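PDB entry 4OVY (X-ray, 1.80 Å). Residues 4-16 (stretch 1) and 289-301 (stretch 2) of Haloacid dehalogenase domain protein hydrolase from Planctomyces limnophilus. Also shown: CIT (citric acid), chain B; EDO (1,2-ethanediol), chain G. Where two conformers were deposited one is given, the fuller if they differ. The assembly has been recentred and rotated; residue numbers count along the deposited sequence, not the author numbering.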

ATOM      1  N   LEU A   4      26.841  -3.136  10.888  1.00 31.76           N
ATOM      2  CA  LEU A   4      26.738  -4.566  10.624  1.00 25.47           C
ATOM      3  C   LEU A   4      27.699  -5.404  11.482  1.00 24.64           C
ATOM      4  O   LEU A   4      28.441  -6.230  10.957  1.00 24.08           O
ATOM      5  N   PRO A   5      27.678  -5.198  12.809  1.00 26.14           N
ATOM      6  CA  PRO A   5      28.662  -5.864  13.679  1.00 28.14           C
ATOM      7  C   PRO A   5      28.601  -7.394  13.696  1.00 23.42           C
ATOM      8  O   PRO A   5      29.610  -8.036  13.983  1.00 26.15           O
ATOM      9  N   SER A   6      27.439  -7.969  13.401  1.00 22.95           N
ATOM     10  CA  SER A   6      27.288  -9.430  13.359  1.00 23.19           C
ATOM     11  C   SER A   6      27.643 -10.034  11.996  1.00 23.02           C
ATOM     12  O   SER A   6      27.506 -11.242  11.809  1.00 24.57           O
ATOM     13  N   TRP A   7      28.098  -9.200  11.056  1.00 22.43           N
ATOM     14  CA  TRP A   7      28.499  -9.662   9.732  1.00 22.04           C
ATOM     15  C   TRP A   7      30.015  -9.728   9.624  1.00 22.87           C
ATOM     16  O   TRP A   7      30.691  -8.718   9.815  1.00 25.36           O
ATOM     17  N   ASN A   8      30.536 -10.915   9.306  1.00 24.74           N
ATOM     18  CA  ASN A   8      31.954 -11.107   8.978  1.00 26.27           C
ATOM     19  C   ASN A   8      32.279 -10.439   7.649  1.00 24.43           C
ATOM     20  O   ASN A   8      31.375 -10.084   6.892  1.00 23.97           O
ATOM     21  N   ASP A   9      33.568 -10.307   7.342  1.00 23.40           N
ATOM     22  CA  ASP A   9      33.957  -9.882   6.012  1.00 25.28           C
ATOM     23  C   ASP A   9      33.502 -10.979   5.049  1.00 24.15           C
ATOM     24  O   ASP A   9      33.758 -12.151   5.282  1.00 23.64           O
ATOM     25  N   SER A  10      32.797 -10.582   3.998  1.00 23.86           N
ATOM     26  CA  SER A  10      32.234 -11.511   3.037  1.00 24.11           C
ATOM     27  C   SER A  10      31.841 -10.750   1.781  1.00 22.82           C
ATOM     28  O   SER A  10      31.775  -9.528   1.798  1.00 24.22           O
ATOM     29  N   ALA A  11      31.552 -11.468   0.698  1.00 23.45           N
ATOM     30  CA  ALA A  11      31.033 -10.813  -0.498  1.00 22.48           C
ATOM     31  C   ALA A  11      29.797  -9.981  -0.171  1.00 21.62           C
ATOM     32  O   ALA A  11      29.655  -8.860  -0.662  1.00 22.45           O
ATOM     33  N   ALA A  12      28.910 -10.530   0.660  1.00 21.35           N
ATOM     34  CA  ALA A  12      27.656  -9.854   0.986  1.00 21.26           C
ATOM     35  C   ALA A  12      27.863  -8.562   1.790  1.00 20.07           C
ATOM     36  O   ALA A  12      27.262  -7.538   1.477  1.00 21.07           O
ATOM     37  N   ARG A  13      28.712  -8.604   2.812  0.50 21.02           N
ATOM     38  CA  ARG A  13      28.962  -7.407   3.615  0.50 20.40           C
ATOM     39  C   ARG A  13      29.640  -6.331   2.775  0.50 20.29           C
ATOM     40  O   ARG A  13      29.301  -5.153   2.888  0.50 21.51           O
ATOM     41  N   ARG A  14      30.585  -6.733   1.927  1.00 20.63           N
ATOM     42  CA  ARG A  14      31.265  -5.785   1.038  1.00 21.67           C
ATOM     43  C   ARG A  14      30.286  -5.126   0.076  1.00 21.72           C
ATOM     44  O   ARG A  14      30.306  -3.908  -0.099  1.00 22.21           O
ATOM     45  N   ALA A  15      29.422  -5.935  -0.530  1.00 22.42           N
ATOM     46  CA  ALA A  15      28.427  -5.436  -1.478  1.00 23.05           C
ATOM     47  C   ALA A  15      27.433  -4.479  -0.828  1.00 20.88           C
ATOM     48  O   ALA A  15      27.099  -3.450  -1.408  1.00 21.82           O
ATOM     49  N   ILE A  16      26.958  -4.821   0.367  1.00 22.08           N
ATOM     50  CA  ILE A  16      25.981  -3.995   1.061  1.00 20.82           C
ATOM     51  C   ILE A  16      26.581  -2.637   1.410  1.00 20.72           C
ATOM     52  O   ILE A  16      25.998  -1.604   1.088  1.00 19.71           O
ATOM     53  N   TRP A 289      23.397 -11.542  -8.358  1.00 21.83           N
ATOM     54  CA  TRP A 289      22.815 -11.691  -7.030  1.00 20.83           C
ATOM     55  C   TRP A 289      23.865 -12.198  -6.043  1.00 20.54           C
ATOM     56  O   TRP A 289      24.552 -13.185  -6.296  1.00 23.65           O
ATOM     57  N   ILE A 290      23.976 -11.522  -4.910  1.00 21.74           N
ATOM     58  CA  ILE A 290      25.005 -11.847  -3.929  1.00 22.77           C
ATOM     59  C   ILE A 290      24.417 -12.794  -2.898  1.00 21.26           C
ATOM     60  O   ILE A 290      23.401 -12.495  -2.267  1.00 21.37           O
ATOM     61  N   VAL A 291      25.066 -13.938  -2.734  1.00 20.88           N
ATOM     62  CA  VAL A 291      24.586 -14.976  -1.844  1.00 21.57           C
ATOM     63  C   VAL A 291      25.221 -14.821  -0.462  1.00 22.25           C
ATOM     64  O   VAL A 291      26.441 -14.751  -0.333  1.00 22.46           O
ATOM     65  N   ILE A 292      24.371 -14.772   0.558  1.00 19.46           N
ATOM     66  CA  ILE A 292      24.796 -14.766   1.949  1.00 20.35           C
ATOM     67  C   ILE A 292      24.901 -16.213   2.440  1.00 21.71           C
ATOM     68  O   ILE A 292      23.900 -16.937   2.482  1.00 21.63           O
ATOM     69  N   ASP A 293      26.117 -16.630   2.797  1.00 22.77           N
ATOM     70  CA  ASP A 293      26.373 -17.951   3.384  1.00 23.03           C
ATOM     71  C   ASP A 293      26.204 -17.834   4.900  1.00 22.69           C
ATOM     72  O   ASP A 293      27.090 -17.323   5.582  1.00 22.29           O
HETATM   73  N   MSE A 294      25.070 -18.308   5.427  1.00 21.12           N
HETATM   74  CA  MSE A 294      24.759 -18.123   6.854  1.00 21.31           C
HETATM   75  C   MSE A 294      25.831 -18.708   7.767  1.00 21.72           C
HETATM   76  O   MSE A 294      26.223 -18.082   8.759  1.00 22.34           O
ATOM     77  N   GLN A 295      26.312 -19.902   7.439  1.00 21.25           N
ATOM     78  CA  GLN A 295      27.330 -20.590   8.234  1.00 21.95           C
ATOM     79  C   GLN A 295      28.606 -19.764   8.368  1.00 22.93           C
ATOM     80  O   GLN A 295      29.172 -19.667   9.450  1.00 25.66           O
ATOM     81  N   ARG A 296      29.045 -19.165   7.269  1.00 22.40           N
ATOM     82  CA  ARG A 296      30.335 -18.481   7.228  1.00 23.16           C
ATOM     83  C   ARG A 296      30.257 -16.972   7.448  1.00 23.83           C
ATOM     84  O   ARG A 296      31.212 -16.382   7.955  1.00 27.64           O
ATOM     85  N   ASP A 297      29.134 -16.352   7.080  1.00 21.01           N
ATOM     86  CA  ASP A 297      29.062 -14.883   6.985  1.00 22.08           C
ATOM     87  C   ASP A 297      28.484 -14.189   8.215  1.00 19.80           C
ATOM     88  O   ASP A 297      28.630 -12.976   8.351  1.00 21.08           O
ATOM     89  N   TRP A 298      27.819 -14.942   9.087  1.00 20.36           N
ATOM     90  CA  TRP A 298      27.118 -14.371  10.234  1.00 20.13           C
ATOM     91  C   TRP A 298      27.724 -14.860  11.549  1.00 21.25           C
ATOM     92  O   TRP A 298      27.818 -16.069  11.787  1.00 21.86           O
ATOM     93  N   LYS A 299      28.113 -13.909  12.401  1.00 23.07           N
ATOM     94  CA  LYS A 299      28.796 -14.204  13.663  1.00 22.69           C
ATOM     95  C   LYS A 299      27.839 -14.817  14.676  1.00 22.70           C
ATOM     96  O   LYS A 299      28.242 -15.621  15.514  1.00 24.61           O
ATOM     97  N   VAL A 300      26.581 -14.394  14.602  1.00 22.07           N
ATOM     98  CA  VAL A 300      25.494 -14.959  15.394  1.00 24.84           C
ATOM     99  C   VAL A 300      24.276 -15.066  14.490  1.00 23.69           C
ATOM    100  O   VAL A 300      24.200 -14.377  13.481  1.00 21.70           O
ATOM    101  N   ILE A 301      23.336 -15.943  14.837  1.00 23.10           N
ATOM    102  CA  ILE A 301      22.113 -16.077  14.056  1.00 22.74           C
ATOM    103  C   ILE A 301      20.968 -15.312  14.716  1.00 22.18           C
ATOM    104  O   ILE A 301      20.397 -14.401  14.114  1.00 23.30           O
TER

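Packing of residues 4-16 against residues 289-301 buries 714 Å² counted over both sides. In the backbone frame, Trp7 and Trp298 form a single beta bridge, with Lys299 N donating to Ser6 O (2.8 Å) and Asn8 N to Asp297 O (3.0 Å). Between the aromatic rings, both tryptophans at this bridge, each with chi1 m, start away from the opposing stretch, yet their indoles bend back and meet edge-to-face. The edge of Trp298 addresses one face of Trp7, ring planes at 72°, with Trp298 NE1 3.5 Å from Trp7 CZ3. Among the apolar contacts, Ile292 (m, t) brings CD1 to the edge of the Trp7 ring, 4.0 Å from CH2, while its CG1 lies 3.6 Å from Ala12 CB. Ile290 (m, m) points toward the helix that begins at Ala11; its CG2 sits 4.0 Å from Ala12 CB and 4.2 Å from Ala11 CB, and its CG1 4.0 Å from Ala15 CB. The axes of helix 11-16 and strand 290-293 approach to 7.9 Å, with the CB atoms of Ala11, Ala12 and Ala15 facing the strand. Of the polar side chains, Asn8 (m) uses both ends of its amide, ND2 donating to Arg296 O (2.8 Å) and OD1 accepting from Lys299 NZ (2.9 Å). Lys299 (m, t, t, m) points toward the first stretch and extends along it, its CE 3.1 Å from Pro5 O. Ser10 (p) points inward and caps its helix, OG accepting from Arg13 N (3.1 Å). Two waters bridge the stretches: water 1 donates to Asn8 O (2.5 Å) and Asp297 O (2.9 Å) and accepts from Ser10 OG (2.6 Å); water 3 accepts from Ala12 N (3.0 Å) and donates to Val291 O (3.0 Å) and Asp297 OD2 (2.7 Å). Citrate, probably from the crystallisation liquor, spans two arginines, its O6 taking Arg14 NH1 (2.9 Å) and its O1 Arg296 NE (2.7 Å). Ethanediol O2 accepts from Asn8 ND2 (3.1 Å).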

ATOM      1  CB  LEU A   4      26.992  -4.822   9.132  1.00 24.09           C
ATOM      2  CG  LEU A   4      26.139  -4.005   8.162  1.00 23.18           C
ATOM      3  CD1 LEU A   4      26.419  -4.447   6.736  1.00 25.74           C
ATOM      4  CD2 LEU A   4      24.657  -4.136   8.493  1.00 24.54           C
ATOM      5  CB  PRO A   5      28.350  -5.302  15.073  1.00 30.64           C
ATOM      6  CG  PRO A   5      26.965  -4.775  14.986  1.00 30.03           C
ATOM      7  CD  PRO A   5      26.773  -4.321  13.573  1.00 28.57           C
ATOM      8  CB  SER A   6      25.857  -9.837  13.743  1.00 22.96           C
ATOM      9  OG  SER A   6      25.600  -9.514  15.095  1.00 25.62           O
ATOM     10  CB  TRP A   7      27.979  -8.717   8.647  1.00 22.41           C
ATOM     11  CG  TRP A   7      26.475  -8.624   8.533  1.00 21.81           C
ATOM     12  CD1 TRP A   7      25.606  -8.120   9.460  1.00 21.83           C
ATOM     13  CD2 TRP A   7      25.678  -9.023   7.414  1.00 20.77           C
ATOM     14  NE1 TRP A   7      24.318  -8.183   8.987  1.00 20.71           N
ATOM     15  CE2 TRP A   7      24.331  -8.732   7.734  1.00 20.60           C
ATOM     16  CE3 TRP A   7      25.967  -9.593   6.169  1.00 19.36           C
ATOM     17  CZ2 TRP A   7      23.276  -9.001   6.857  1.00 20.87           C
ATOM     18  CZ3 TRP A   7      24.916  -9.854   5.294  1.00 21.11           C
ATOM     19  CH2 TRP A   7      23.589  -9.559   5.643  1.00 20.32           C
ATOM     20  CB  ASN A   8      32.282 -12.600   8.816  1.00 27.38           C
ATOM     21  CG  ASN A   8      32.208 -13.369  10.111  1.00 30.93           C
ATOM     22  OD1 ASN A   8      32.594 -12.874  11.173  1.00 39.43           O
ATOM     23  ND2 ASN A   8      31.729 -14.600  10.029  1.00 32.82           N
ATOM     24  CB  ASP A   9      35.465  -9.657   5.907  1.00 29.46           C
ATOM     25  CG  ASP A   9      35.875  -9.038   4.572  1.00 31.62           C
ATOM     26  OD1 ASP A   9      35.030  -8.434   3.866  1.00 32.50           O
ATOM     27  OD2 ASP A   9      37.058  -9.162   4.220  1.00 33.98           O
ATOM     28  CB  SER A  10      30.989 -12.189   3.623  1.00 23.86           C
ATOM     29  OG  SER A  10      29.898 -11.282   3.726  1.00 21.53           O
ATOM     30  CB  ALA A  11      30.716 -11.830  -1.586  1.00 27.12           C
ATOM     31  CB  ALA A  12      26.706 -10.796   1.715  1.00 20.99           C
ATOM     32  CB  ARG A  13      29.800  -7.716   4.858  0.50 20.22           C
ATOM     33  CG  ARG A  13      29.688  -6.625   5.919  0.50 20.05           C
ATOM     34  CD  ARG A  13      30.632  -6.848   7.088  0.50 20.76           C
ATOM     35  NE  ARG A  13      32.042  -6.663   6.725  0.50 23.01           N
ATOM     36  CZ  ARG A  13      33.054  -6.833   7.570  0.50 24.13           C
ATOM     37  NH1 ARG A  13      32.813  -7.201   8.821  0.50 24.95           N
ATOM     38  NH2 ARG A  13      34.306  -6.641   7.171  0.50 24.99           N
ATOM     39  CB  ARG A  14      32.397  -6.463   0.264  1.00 23.27           C
ATOM     40  CG  ARG A  14      33.577  -6.849   1.141  1.00 26.89           C
ATOM     41  CD  ARG A  14      34.793  -7.266   0.332  1.00 29.35           C
ATOM     42  NE  ARG A  14      34.613  -8.540  -0.355  1.00 28.32           N
ATOM     43  CZ  ARG A  14      34.781  -9.746   0.190  1.00 28.81           C
ATOM     44  NH1 ARG A  14      35.131  -9.887   1.466  1.00 28.98           N
ATOM     45  NH2 ARG A  14      34.595 -10.828  -0.559  1.00 28.79           N
ATOM     46  CB  ALA A  15      27.680  -6.597  -2.118  1.00 23.84           C
ATOM     47  CB  ILE A  16      25.435  -4.681   2.329  1.00 22.04           C
ATOM     48  CG1 ILE A  16      24.552  -5.866   1.934  1.00 22.24           C
ATOM     49  CG2 ILE A  16      24.638  -3.692   3.173  1.00 22.65           C
ATOM     50  CD1 ILE A  16      24.254  -6.812   3.074  1.00 23.13           C
ATOM     51  CB  TRP A 289      21.622 -12.651  -7.065  1.00 20.17           C
ATOM     52  CG  TRP A 289      20.475 -12.178  -7.917  1.00 21.18           C
ATOM     53  CD1 TRP A 289      20.209 -10.898  -8.298  1.00 20.27           C
ATOM     54  CD2 TRP A 289      19.418 -12.986  -8.471  1.00 20.81           C
ATOM     55  NE1 TRP A 289      19.068 -10.857  -9.066  1.00 20.41           N
ATOM     56  CE2 TRP A 289      18.562 -12.124  -9.182  1.00 20.15           C
ATOM     57  CE3 TRP A 289      19.131 -14.354  -8.449  1.00 20.77           C
ATOM     58  CZ2 TRP A 289      17.423 -12.578  -9.848  1.00 20.38           C
ATOM     59  CZ3 TRP A 289      17.997 -14.806  -9.117  1.00 19.38           C
ATOM     60  CH2 TRP A 289      17.161 -13.922  -9.806  1.00 20.31           C
ATOM     61  CB  ILE A 290      25.542 -10.585  -3.228  1.00 25.63           C
ATOM     62  CG1 ILE A 290      25.994  -9.536  -4.261  1.00 27.26           C
ATOM     63  CG2 ILE A 290      26.674 -10.950  -2.275  1.00 27.16           C
ATOM     64  CD1 ILE A 290      27.104  -9.985  -5.184  1.00 29.87           C
ATOM     65  CB  VAL A 291      24.885 -16.373  -2.414  1.00 22.44           C
ATOM     66  CG1 VAL A 291      24.387 -17.459  -1.466  1.00 22.42           C
ATOM     67  CG2 VAL A 291      24.241 -16.514  -3.792  1.00 23.64           C
ATOM     68  CB  ILE A 292      23.779 -14.003   2.819  1.00 22.11           C
ATOM     69  CG1 ILE A 292      23.631 -12.556   2.343  1.00 23.80           C
ATOM     70  CG2 ILE A 292      24.170 -14.048   4.288  1.00 25.06           C
ATOM     71  CD1 ILE A 292      22.311 -11.924   2.732  1.00 25.05           C
ATOM     72  CB  ASP A 293      27.798 -18.387   3.019  1.00 25.54           C
ATOM     73  CG  ASP A 293      28.152 -19.789   3.506  1.00 25.01           C
ATOM     74  OD1 ASP A 293      27.621 -20.263   4.526  1.00 27.11           O
ATOM     75  OD2 ASP A 293      29.011 -20.416   2.858  1.00 32.12           O
HETATM   76  CB  MSE A 294      23.376 -18.709   7.190  1.00 21.66           C
HETATM   77  CG  MSE A 294      22.236 -17.846   6.643  1.00 21.23           C
HETATM   78 SE   MSE A 294      20.457 -18.518   7.173  0.75 22.97          SE
HETATM   79  CE  MSE A 294      20.881 -18.616   9.083  1.00 16.16           C
ATOM     80  CB  GLN A 295      27.674 -21.943   7.598  1.00 22.76           C
ATOM     81  CG  GLN A 295      28.692 -22.778   8.373  1.00 26.04           C
ATOM     82  CD  GLN A 295      29.179 -23.990   7.597  1.00 30.12           C
ATOM     83  OE1 GLN A 295      29.347 -23.939   6.381  1.00 33.36           O
ATOM     84  NE2 GLN A 295      29.421 -25.085   8.302  1.00 35.12           N
ATOM     85  CB  ARG A 296      31.032 -18.772   5.903  1.00 25.36           C
ATOM     86  CG  ARG A 296      31.419 -20.233   5.746  1.00 27.20           C
ATOM     87  CD  ARG A 296      32.306 -20.459   4.532  1.00 30.65           C
ATOM     88  NE  ARG A 296      33.625 -19.844   4.677  1.00 32.49           N
ATOM     89  CZ  ARG A 296      34.652 -20.363   5.352  1.00 33.21           C
ATOM     90  NH1 ARG A 296      35.809 -19.703   5.397  1.00 33.21           N
ATOM     91  NH2 ARG A 296      34.548 -21.535   5.976  1.00 32.14           N
ATOM     92  CB  ASP A 297      28.254 -14.453   5.751  1.00 22.96           C
ATOM     93  CG  ASP A 297      28.880 -14.922   4.435  1.00 25.14           C
ATOM     94  OD1 ASP A 297      30.029 -15.424   4.441  1.00 25.37           O
ATOM     95  OD2 ASP A 297      28.215 -14.783   3.390  1.00 23.98           O
ATOM     96  CB  TRP A 298      25.620 -14.730  10.177  1.00 20.58           C
ATOM     97  CG  TRP A 298      24.829 -13.967   9.141  1.00 20.08           C
ATOM     98  CD1 TRP A 298      25.278 -12.955   8.334  1.00 20.40           C
ATOM     99  CD2 TRP A 298      23.433 -14.113   8.849  1.00 19.94           C
ATOM    100  NE1 TRP A 298      24.263 -12.487   7.549  1.00 19.42           N
ATOM    101  CE2 TRP A 298      23.116 -13.172   7.845  1.00 19.92           C
ATOM    102  CE3 TRP A 298      22.422 -14.941   9.341  1.00 22.16           C
ATOM    103  CZ2 TRP A 298      21.830 -13.044   7.314  1.00 19.73           C
ATOM    104  CZ3 TRP A 298      21.137 -14.816   8.809  1.00 20.41           C
ATOM    105  CH2 TRP A 298      20.857 -13.875   7.807  1.00 20.57           C
ATOM    106  CB  LYS A 299      29.396 -12.931  14.271  1.00 23.20           C
ATOM    107  CG  LYS A 299      30.507 -12.279  13.458  1.00 27.33           C
ATOM    108  CD  LYS A 299      31.109 -11.113  14.249  1.00 32.93           C
ATOM    109  CE  LYS A 299      31.866 -10.130  13.375  1.00 33.76           C
ATOM    110  NZ  LYS A 299      33.165 -10.689  12.935  1.00 39.82           N
ATOM    111  CB  VAL A 300      25.158 -14.097  16.643  1.00 29.05           C
ATOM    112  CG1 VAL A 300      26.375 -13.979  17.546  1.00 34.60           C
ATOM    113  CG2 VAL A 300      24.652 -12.711  16.258  1.00 29.34           C
ATOM    114  CB  ILE A 301      21.716 -17.555  13.864  1.00 23.33           C
ATOM    115  CG1 ILE A 301      22.875 -18.350  13.255  1.00 25.70           C
ATOM    116  CG2 ILE A 301      20.459 -17.671  13.003  1.00 25.46           C
ATOM    117  CD1 ILE A 301      23.368 -17.826  11.926  1.00 24.43           C
TER
HETATM  118  C1  CIT B 401      34.805 -16.631   3.800  1.00 41.40           C
HETATM  119  O1  CIT B 401      33.822 -17.366   3.554  1.00 37.69           O
HETATM  120  O2  CIT B 401      35.800 -17.027   4.462  1.00 39.43           O
HETATM  121  C2  CIT B 401      34.768 -15.216   3.257  1.00 39.44           C
HETATM  122  C3  CIT B 401      35.809 -15.009   2.160  1.00 43.89           C
HETATM  123  O7  CIT B 401      37.109 -15.011   2.770  1.00 46.31           O
HETATM  124  C4  CIT B 401      35.761 -16.120   1.101  1.00 47.49           C
HETATM  125  C5  CIT B 401      36.902 -16.064   0.096  1.00 48.24           C
HETATM  126  O3  CIT B 401      36.973 -16.994  -0.739  1.00 47.79           O
HETATM  127  O4  CIT B 401      37.734 -15.123   0.110  1.00 54.88           O
HETATM  128  C6  CIT B 401      35.516 -13.652   1.538  1.00 43.14           C
HETATM  129  O5  CIT B 401      34.741 -13.584   0.563  1.00 41.43           O
HETATM  130  O6  CIT B 401      36.041 -12.625   2.015  1.00 39.28           O
HETATM  131  C1  EDO G 406      30.826 -18.392  11.941  1.00 50.45           C
HETATM  132  O1  EDO G 406      31.395 -17.851  10.747  1.00 55.55           O
HETATM  133  C2  EDO G 406      31.024 -17.427  13.107  1.00 46.40           C
HETATM  134  O2  EDO G 406      31.617 -16.204  12.653  1.00 41.23           O
HETATM  135  O   HOH W   1      29.114 -11.040   6.222  1.00 23.49           O
HETATM  136  O   HOH W   2      32.539 -14.785   5.633  1.00 27.91           O
HETATM  137  O   HOH W   3      28.701 -13.519   1.109  1.00 23.94           O